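Local coordinates for OmpT protein (Vibrio cholerae serotype O1, PDB 6EHE) that probably forms a general diffusion porin of the outer membrane, a beta-barrel channel for the passive passage of ions and small solutes, at residues 9-14 with 28-33; 226-231 with 244-249; 14-19 with 95-100. All coordinates share one frame; numbering follows the deposited sequence.

Interaction 1. Residues 9-14 with 28-33; sequences GQLRTE and GSSRAG
Strand 9-14 and the short strand 31-33 run antiparallel, their axes 4.5 Å apart at closest approach, joined by the hydrogen-bonded pair Q10-R31 and, next to it, the non-hydrogen-bonded pair G9-A32. Both backbone bonds of the Q10-R31 pair are present, the shorter running from Q10 N to R31 O (2.9 Å). Beyond this pair the strand geometry of 28-33 gives way to loop, and a side chain takes over the bonding: S30 OG accepts the R12 backbone N-H at 2.9 Å, nearly straight at 170°, and is itself also hydrogen-bonded to S27 O. On the face that carries Q10, R12 and R31, the Q10 amide is gripped by R12 of its own strand. The Q10 chain runs extended past CG and carries OE1 to the edge of the R12 guanidinium, in its plane. There R12 holds this single oxygen side-on with two nitrogens, NE lying 2.7 Å from Q10 OE1; NH1 is modelled closer than is credible, and its exact distance is doubtful. The bend of R12 at chi3 (-66°) turns the group back toward Q10. R31 of the partner strand only lies alongside the amide, pointing the same way, with its guanidinium 8° from the amide plane. Over a face of the R12 guanidinium two like charges meet without a bond, R31 NH2 lying near R12 NH1, although the placement of the R31 end is uncertain. R63 and R316 approach R31 and R12 respectively, and a magnesium ion is modelled about 4 Å from the R12 side chain. A hairpin of neighbouring strands bearing clustered arginines on the barrel wall recalls the basic side of the constriction in general porins.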
loop_
_atom_site.group_PDB
_atom_site.type_symbol
_atom_site.label_atom_id
_atom_site.label_comp_id
_atom_site.label_asym_id
_atom_site.label_seq_id
_atom_site.Cartn_x
_atom_site.Cartn_y
_atom_site.Cartn_z
ATOM N N GLY A 9 -3.233 18.094 5.783
ATOM C CA GLY A 9 -4.073 17.727 4.669
ATOM C C GLY A 9 -3.266 17.660 3.402
ATOM O O GLY A 9 -2.103 18.069 3.345
ATOM N N GLN A 10 -3.926 17.158 2.371
ATOM C CA GLN A 10 -3.318 17.082 1.053
ATOM C C GLN A 10 -4.420 17.213 0.022
ATOM O O GLN A 10 -5.353 16.402 0.008
ATOM C CB GLN A 10 -2.560 15.773 0.881
ATOM C CG GLN A 10 -2.380 15.347 -0.549
ATOM C CD GLN A 10 -1.697 14.003 -0.649
ATOM O OE1 GLN A 10 -1.871 13.272 -1.630
ATOM N NE2 GLN A 10 -0.925 13.658 0.382
ATOM N N LEU A 11 -4.323 18.248 -0.805
ATOM C CA LEU A 11 -5.182 18.389 -1.969
ATOM C C LEU A 11 -4.511 17.710 -3.155
ATOM O O LEU A 11 -3.398 18.074 -3.550
ATOM C CB LEU A 11 -5.454 19.859 -2.272
ATOM C CG LEU A 11 -6.779 20.202 -2.953
ATOM C CD1 LEU A 11 -6.842 21.705 -3.086
ATOM C CD2 LEU A 11 -6.932 19.552 -4.323
ATOM N N ARG A 12 -5.191 16.741 -3.730
ATOM C CA ARG A 12 -4.644 15.963 -4.820
ATOM C C ARG A 12 -5.576 16.127 -6.004
ATOM O O ARG A 12 -6.791 16.015 -5.842
ATOM C CB ARG A 12 -4.524 14.491 -4.411
ATOM C CG ARG A 12 -3.820 13.614 -5.419
ATOM C CD ARG A 12 -3.749 12.165 -4.946
ATOM N NE ARG A 12 -2.902 12.017 -3.769
ATOM C CZ ARG A 12 -2.622 10.851 -3.205
ATOM N NH1 ARG A 12 -1.844 10.820 -2.143
ATOM N NH2 ARG A 12 -3.127 9.729 -3.702
ATOM N N THR A 13 -5.025 16.413 -7.181
ATOM C CA THR A 13 -5.852 16.440 -8.383
ATOM C C THR A 13 -5.104 15.745 -9.504
ATOM O O THR A 13 -3.913 15.995 -9.720
ATOM C CB THR A 13 -6.250 17.870 -8.801
ATOM O OG1 THR A 13 -7.103 18.428 -7.791
ATOM C CG2 THR A 13 -7.036 17.863 -10.145
ATOM N N GLU A 14 -5.806 14.853 -10.193
ATOM C CA GLU A 14 -5.158 13.942 -11.105
ATOM C C GLU A 14 -5.999 13.773 -12.353
ATOM O O GLU A 14 -7.234 13.787 -12.310
ATOM C CB GLU A 14 -4.891 12.575 -10.440
ATOM C CG GLU A 14 -3.798 12.650 -9.369
ATOM C CD GLU A 14 -3.475 11.324 -8.702
ATOM O OE1 GLU A 14 -4.348 10.432 -8.647
ATOM O OE2 GLU A 14 -2.321 11.185 -8.239
ATOM N N GLY A 28 -10.027 12.354 -5.771
ATOM C CA GLY A 28 -9.961 11.229 -4.870
ATOM C C GLY A 28 -8.613 11.129 -4.191
ATOM O O GLY A 28 -7.586 11.546 -4.742
ATOM N N SER A 29 -8.624 10.583 -2.983
ATOM C CA SER A 29 -7.467 10.418 -2.115
ATOM C C SER A 29 -6.914 11.756 -1.648
ATOM O O SER A 29 -5.831 11.797 -1.060
ATOM C CB SER A 29 -6.370 9.566 -2.769
ATOM O OG SER A 29 -6.632 8.170 -2.588
ATOM N N SER A 30 -7.634 12.851 -1.881
ATOM C CA SER A 30 -7.443 14.043 -1.070
ATOM C C SER A 30 -7.771 13.731 0.387
ATOM O O SER A 30 -8.725 13.002 0.680
ATOM C CB SER A 30 -8.333 15.178 -1.570
ATOM O OG SER A 30 -7.767 15.836 -2.688
ATOM N N ARG A 31 -6.982 14.303 1.301
ATOM C CA ARG A 31 -7.010 13.961 2.724
ATOM C C ARG A 31 -7.119 15.239 3.541
ATOM O O ARG A 31 -6.589 16.274 3.145
ATOM C CB ARG A 31 -5.710 13.228 3.191
ATOM C CG ARG A 31 -5.179 12.162 2.292
ATOM C CD ARG A 31 -3.670 11.972 2.505
ATOM N NE ARG A 31 -3.146 10.658 2.104
ATOM C CZ ARG A 31 -3.313 10.073 0.914
ATOM N NH1 ARG A 31 -2.778 8.869 0.690
ATOM N NH2 ARG A 31 -3.995 10.678 -0.056
ATOM N N ALA A 32 -7.757 15.148 4.706
ATOM C CA ALA A 32 -7.628 16.178 5.728
ATOM C C ALA A 32 -7.714 15.514 7.093
ATOM O O ALA A 32 -8.433 14.532 7.253
ATOM C CB ALA A 32 -8.706 17.249 5.589
ATOM N N GLY A 33 -7.004 16.051 8.081
ATOM C CA GLY A 33 -6.975 15.348 9.351
ATOM C C GLY A 33 -6.394 16.157 10.490
ATOM O O GLY A 33 -5.931 17.291 10.322
#

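Interaction 2. Residues 226-231 with 244-249; sequences AISVAG and GYEYVM
The backbone N-H of Y245 meets V229 O at 2.8 Å, the shortest of four hydrogen bonds that tie strand 226-231 to strand 244-249. Its partner in the same pair runs from V229 N to Y245 O, and the I227-Y247 pair repeats the arrangement with two bonds of 2.9 Å, I227 N to Y247 O and Y247 N to I227 O. The segments are almost exactly antiparallel (179°). At the non-hydrogen-bonded pairs the chains draw closer, to 4.4 Å between the CA atoms of S228 and E246 in the middle and 4.0 Å between those of A230 and G244 at the end. CA-H...O contacts, such as S228 CA to Y245 O, supplement the bonds. One face carries I227, V229, Y245 and Y247. There the I227 CG2 methyl, placed between its backbone N and carbonyl carbon, touches Y247 CB at 4.0 Å, whereas CG1 stands anti to the backbone N (chi1 178°) and leads away from the partner strand. Both tyrosine rings also lead away, and Y247 OH bonds to D259. The side chain of I227 is about 7 Å from a bound C8E detergent molecule, consistent with a lipid-facing wall. A226, S228, A230, E246 and V248 occupy the other face, with A226 CB against V248 CB (3.9 Å) and S228 CB against E246 CG (4.1 Å). From there the extended E246 chain carries its carboxylate inward, where OE2 bonds to T100 OG1 and OE1 to G99 N. The hairpin is flanked in the barrel by strand 202-215, whose Y208 and V206 pack on I227 and V229, and by strand 257-272, whose T261 and V263 adjoin Y247 and Y245.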
loop_
_atom_site.group_PDB
_atom_site.type_symbol
_atom_site.label_atom_id
_atom_site.label_comp_id
_atom_site.label_asym_id
_atom_site.label_seq_id
_atom_site.Cartn_x
_atom_site.Cartn_y
_atom_site.Cartn_z
ATOM N N ALA A 226 6.426 -12.552 -7.559
ATOM C CA ALA A 226 6.433 -11.213 -8.106
ATOM C C ALA A 226 7.785 -10.598 -7.855
ATOM O O ALA A 226 8.344 -10.724 -6.761
ATOM C CB ALA A 226 5.356 -10.344 -7.451
ATOM N N ILE A 227 8.280 -9.894 -8.851
ATOM C CA ILE A 227 9.483 -9.100 -8.704
ATOM C C ILE A 227 9.194 -7.694 -9.196
ATOM O O ILE A 227 8.500 -7.504 -10.204
ATOM C CB ILE A 227 10.666 -9.723 -9.470
ATOM C CG1 ILE A 227 11.912 -8.840 -9.342
ATOM C CG2 ILE A 227 10.277 -9.974 -10.934
ATOM C CD1 ILE A 227 13.133 -9.420 -10.006
ATOM N N SER A 228 9.711 -6.710 -8.467
ATOM C CA SER A 228 9.651 -5.311 -8.849
ATOM C C SER A 228 11.070 -4.769 -8.828
ATOM O O SER A 228 11.794 -4.925 -7.827
ATOM C CB SER A 228 8.739 -4.516 -7.895
ATOM O OG SER A 228 7.576 -5.271 -7.571
ATOM N N VAL A 229 11.482 -4.171 -9.940
ATOM C CA VAL A 229 12.773 -3.501 -10.036
ATOM C C VAL A 229 12.482 -2.069 -10.394
ATOM O O VAL A 229 11.864 -1.807 -11.433
ATOM C CB VAL A 229 13.696 -4.125 -11.088
ATOM C CG1 VAL A 229 15.066 -3.488 -10.963
ATOM C CG2 VAL A 229 13.762 -5.633 -10.949
ATOM N N ALA A 230 12.909 -1.141 -9.544
ATOM C CA ALA A 230 12.548 0.253 -9.747
ATOM C C ALA A 230 13.725 1.155 -9.394
ATOM O O ALA A 230 14.706 0.739 -8.775
ATOM C CB ALA A 230 11.314 0.615 -8.925
ATOM N N GLY A 231 13.614 2.407 -9.785
ATOM C CA GLY A 231 14.715 3.312 -9.562
ATOM C C GLY A 231 14.259 4.739 -9.707
ATOM O O GLY A 231 13.238 5.023 -10.345
ATOM N N GLY A 244 10.067 1.819 -13.360
ATOM C CA GLY A 244 9.946 0.502 -12.741
ATOM C C GLY A 244 9.409 -0.552 -13.650
ATOM O O GLY A 244 8.639 -0.290 -14.591
ATOM N N TYR A 245 9.760 -1.811 -13.350
ATOM C CA TYR A 245 9.398 -3.009 -14.087
ATOM C C TYR A 245 8.848 -3.979 -13.072
ATOM O O TYR A 245 9.485 -4.238 -12.045
ATOM C CB TYR A 245 10.614 -3.641 -14.821
ATOM C CG TYR A 245 10.297 -4.825 -15.761
ATOM C CD1 TYR A 245 10.111 -6.111 -15.264
ATOM C CD2 TYR A 245 10.203 -4.649 -17.148
ATOM C CE1 TYR A 245 9.830 -7.187 -16.121
ATOM C CE2 TYR A 245 9.924 -5.729 -18.011
ATOM C CZ TYR A 245 9.731 -6.985 -17.485
ATOM O OH TYR A 245 9.455 -8.052 -18.317
ATOM N N GLU A 246 7.680 -4.516 -13.343
ATOM C CA GLU A 246 7.006 -5.352 -12.377
ATOM C C GLU A 246 6.487 -6.581 -13.103
ATOM O O GLU A 246 5.799 -6.454 -14.120
ATOM C CB GLU A 246 5.865 -4.580 -11.703
ATOM C CG GLU A 246 6.332 -3.300 -11.022
ATOM C CD GLU A 246 5.206 -2.549 -10.317
ATOM O OE1 GLU A 246 5.531 -1.680 -9.489
ATOM O OE2 GLU A 246 4.007 -2.831 -10.582
ATOM N N TYR A 247 6.823 -7.760 -12.591
ATOM C CA TYR A 247 6.409 -9.015 -13.195
ATOM C C TYR A 247 5.792 -9.852 -12.102
ATOM O O TYR A 247 6.406 -10.026 -11.046
ATOM C CB TYR A 247 7.594 -9.759 -13.835
ATOM C CG TYR A 247 7.211 -11.080 -14.458
ATOM C CD1 TYR A 247 6.484 -11.129 -15.649
ATOM C CD2 TYR A 247 7.588 -12.282 -13.869
ATOM C CE1 TYR A 247 6.136 -12.343 -16.230
ATOM C CE2 TYR A 247 7.240 -13.492 -14.438
ATOM C CZ TYR A 247 6.512 -13.518 -15.620
ATOM O OH TYR A 247 6.165 -14.733 -16.173
ATOM N N VAL A 248 4.574 -10.342 -12.322
ATOM C CA VAL A 248 4.005 -11.296 -11.386
ATOM C C VAL A 248 3.441 -12.473 -12.155
ATOM O O VAL A 248 2.832 -12.306 -13.215
ATOM C CB VAL A 248 2.948 -10.650 -10.447
ATOM C CG1 VAL A 248 2.806 -9.210 -10.709
ATOM C CG2 VAL A 248 1.634 -11.370 -10.467
ATOM N N MET A 249 3.688 -13.674 -11.643
ATOM C CA MET A 249 3.123 -14.880 -12.223
ATOM C C MET A 249 2.281 -15.579 -11.176
ATOM O O MET A 249 2.670 -15.678 -10.008
ATOM C CB MET A 249 4.190 -15.815 -12.801
ATOM C CG MET A 249 5.293 -16.256 -11.880
ATOM S SD MET A 249 6.549 -17.221 -12.795
ATOM C CE MET A 249 7.751 -17.554 -11.500
#

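Interaction 3. Residues 14-19 with 95-100; sequences ELKFLE and YFFGGT
F96 and E14 approach each other from opposite directions, and the phenyl ring ends against the glutamate with its CE1 atom 3.6 Å from E14 CD. The carboxylate is turned 38° from the ring plane, so the two flat groups are not stacked. K16 slides past the same ring in the opposite sense. Bends at chi2 (-129°) and chi3 (-41°) fold its aliphatic part over to F96, where K16 CD comes within 3.4 Å of F96 CD1, and send the amine onward to F97. E14 and K16 thus meet at F96 CE1, K16 reaching on to CD1 and E14 to CZ, both obliquely. F97 is packed differently: L18 crosses it and brings CD2 to the ring edge, near its plane, 3.7 Å from F97 CE1, while K16 NZ lies obliquely 3.9 Å from that same carbon. A face of the F97 ring receives F96 CB over its centre, which couples the two phenylalanines. No direct hydrogen bond crosses between 14-19 and 95-100, but a water donates to E14 OE1 (3.2 Å) and to Y95 O (3.0 Å), bridging the carboxylate to the loop; E14 OE2 is taken by Y278 OH. Segment 95-100 belongs to the long loop between barrel strands 74-78 and 115-121, the position of the constriction loop L3 in porins. Its backbone is held by E280 of strand 275-286, two strands along from 3-17, which bonds the nitrogens of Y95, F96 and F97, while F97 also touches N310 and Y95 touches R316 of the intervening strand 309-318.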
loop_
_atom_site.group_PDB
_atom_site.type_symbol
_atom_site.label_atom_id
_atom_site.label_comp_id
_atom_site.label_asym_id
_atom_site.label_seq_id
_atom_site.Cartn_x
_atom_site.Cartn_y
_atom_site.Cartn_z
ATOM N N GLU A 14 -5.806 14.853 -10.193
ATOM C CA GLU A 14 -5.158 13.942 -11.105
ATOM C C GLU A 14 -5.999 13.773 -12.353
ATOM O O GLU A 14 -7.234 13.787 -12.310
ATOM C CB GLU A 14 -4.891 12.575 -10.440
ATOM C CG GLU A 14 -3.798 12.650 -9.369
ATOM C CD GLU A 14 -3.475 11.324 -8.702
ATOM O OE1 GLU A 14 -4.348 10.432 -8.647
ATOM O OE2 GLU A 14 -2.321 11.185 -8.239
ATOM N N LEU A 15 -5.288 13.608 -13.466
ATOM C CA LEU A 15 -5.851 13.342 -14.780
ATOM C C LEU A 15 -5.276 12.020 -15.255
ATOM O O LEU A 15 -4.051 11.857 -15.307
ATOM C CB LEU A 15 -5.511 14.476 -15.759
ATOM C CG LEU A 15 -5.805 14.281 -17.249
ATOM C CD1 LEU A 15 -7.309 14.346 -17.547
ATOM C CD2 LEU A 15 -5.019 15.302 -18.114
ATOM N N LYS A 16 -6.150 11.086 -15.596
ATOM C CA LYS A 16 -5.742 9.734 -15.931
ATOM C C LYS A 16 -6.328 9.334 -17.270
ATOM O O LYS A 16 -7.494 9.623 -17.564
ATOM C CB LYS A 16 -6.190 8.732 -14.858
ATOM C CG LYS A 16 -5.485 8.868 -13.508
ATOM C CD LYS A 16 -4.930 7.504 -13.027
ATOM C CE LYS A 16 -5.905 6.354 -13.285
ATOM N NZ LYS A 16 -5.287 5.016 -12.999
ATOM N N PHE A 17 -5.510 8.648 -18.059
ATOM C CA PHE A 17 -5.854 8.098 -19.362
ATOM C C PHE A 17 -5.523 6.620 -19.294
ATOM O O PHE A 17 -4.350 6.254 -19.409
ATOM C CB PHE A 17 -5.038 8.729 -20.475
ATOM C CG PHE A 17 -5.290 10.190 -20.690
ATOM C CD1 PHE A 17 -4.496 11.139 -20.076
ATOM C CD2 PHE A 17 -6.283 10.615 -21.565
ATOM C CE1 PHE A 17 -4.715 12.488 -20.294
ATOM C CE2 PHE A 17 -6.501 11.959 -21.786
ATOM C CZ PHE A 17 -5.720 12.898 -21.152
ATOM N N LEU A 18 -6.534 5.782 -19.113
ATOM C CA LEU A 18 -6.372 4.338 -19.197
ATOM C C LEU A 18 -6.764 3.878 -20.597
ATOM O O LEU A 18 -7.828 4.253 -21.099
ATOM C CB LEU A 18 -7.218 3.640 -18.135
ATOM C CG LEU A 18 -6.994 4.149 -16.699
ATOM C CD1 LEU A 18 -7.713 3.265 -15.682
ATOM C CD2 LEU A 18 -5.512 4.271 -16.345
ATOM N N GLU A 19 -5.887 3.087 -21.226
ATOM C CA GLU A 19 -6.083 2.578 -22.586
ATOM C C GLU A 19 -7.486 2.001 -22.791
ATOM O O GLU A 19 -7.982 1.233 -21.960
ATOM C CB GLU A 19 -5.019 1.508 -22.873
ATOM C CG GLU A 19 -5.315 0.584 -24.043
ATOM C CD GLU A 19 -4.691 1.065 -25.340
ATOM O OE1 GLU A 19 -3.719 1.857 -25.270
ATOM O OE2 GLU A 19 -5.180 0.662 -26.429
ATOM N N TYR A 95 3.573 6.948 -9.037
ATOM C CA TYR A 95 2.451 7.674 -8.486
ATOM C C TYR A 95 1.127 7.107 -8.950
ATOM O O TYR A 95 0.118 7.286 -8.255
ATOM C CB TYR A 95 2.534 9.166 -8.885
ATOM C CG TYR A 95 3.395 10.029 -7.964
ATOM C CD1 TYR A 95 2.846 10.642 -6.840
ATOM C CD2 TYR A 95 4.744 10.241 -8.226
ATOM C CE1 TYR A 95 3.612 11.428 -6.003
ATOM C CE2 TYR A 95 5.522 11.026 -7.388
ATOM C CZ TYR A 95 4.947 11.614 -6.284
ATOM O OH TYR A 95 5.716 12.385 -5.439
ATOM N N PHE A 96 1.110 6.414 -10.095
ATOM C CA PHE A 96 -0.128 6.047 -10.777
ATOM C C PHE A 96 -0.287 4.550 -10.985
ATOM O O PHE A 96 -1.310 3.992 -10.593
ATOM C CB PHE A 96 -0.204 6.732 -12.141
ATOM C CG PHE A 96 -0.664 8.154 -12.088
ATOM C CD1 PHE A 96 -1.968 8.461 -11.764
ATOM C CD2 PHE A 96 0.209 9.186 -12.405
ATOM C CE1 PHE A 96 -2.402 9.783 -11.728
ATOM C CE2 PHE A 96 -0.206 10.508 -12.368
ATOM C CZ PHE A 96 -1.518 10.810 -12.033
ATOM N N PHE A 97 0.666 3.889 -11.640
ATOM C CA PHE A 97 0.427 2.570 -12.198
ATOM C C PHE A 97 1.258 1.447 -11.599
ATOM O O PHE A 97 1.016 0.286 -11.954
ATOM C CB PHE A 97 0.671 2.589 -13.713
ATOM C CG PHE A 97 -0.011 3.729 -14.422
ATOM C CD1 PHE A 97 -1.388 3.783 -14.504
ATOM C CD2 PHE A 97 0.728 4.740 -15.009
ATOM C CE1 PHE A 97 -2.017 4.809 -15.151
ATOM C CE2 PHE A 97 0.099 5.784 -15.668
ATOM C CZ PHE A 97 -1.274 5.816 -15.738
ATOM N N GLY A 98 2.224 1.737 -10.724
ATOM C CA GLY A 98 3.090 0.715 -10.181
ATOM C C GLY A 98 2.480 0.039 -8.979
ATOM O O GLY A 98 1.324 0.265 -8.614
ATOM N N GLY A 99 3.290 -0.795 -8.338
ATOM C CA GLY A 99 2.841 -1.499 -7.163
ATOM C C GLY A 99 2.141 -2.817 -7.427
ATOM O O GLY A 99 1.618 -3.419 -6.486
ATOM N N THR A 100 2.124 -3.301 -8.671
ATOM C CA THR A 100 1.462 -4.579 -8.925
ATOM C C THR A 100 2.232 -5.753 -8.350
ATOM O O THR A 100 1.646 -6.829 -8.162
ATOM C CB THR A 100 1.252 -4.772 -10.430
ATOM O OG1 THR A 100 2.525 -4.866 -11.071
ATOM C CG2 THR A 100 0.536 -3.559 -11.014
HETATM O O HOH W 1 -2.881 7.641 -8.636
#

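Interactions 1 and 2 each join neighbouring strands of the same 16-stranded antiparallel barrel; their centres are 28 Å apart and their nearest atoms about 15 Å. Interaction 3 lies between them, with its centre 16 Å from each. It shares strand 3-17 and residue E14 with interaction 1, and the two alternate along the chain, whereas both close before interaction 2 opens. Interaction 3 touches interaction 2 directly, through the probable bonds from E246 to T100 and G99. Loop segment 95-100 therefore spans from the first strand of the barrel to strand 239-252, consistent with an inward-folded loop that narrows the channel.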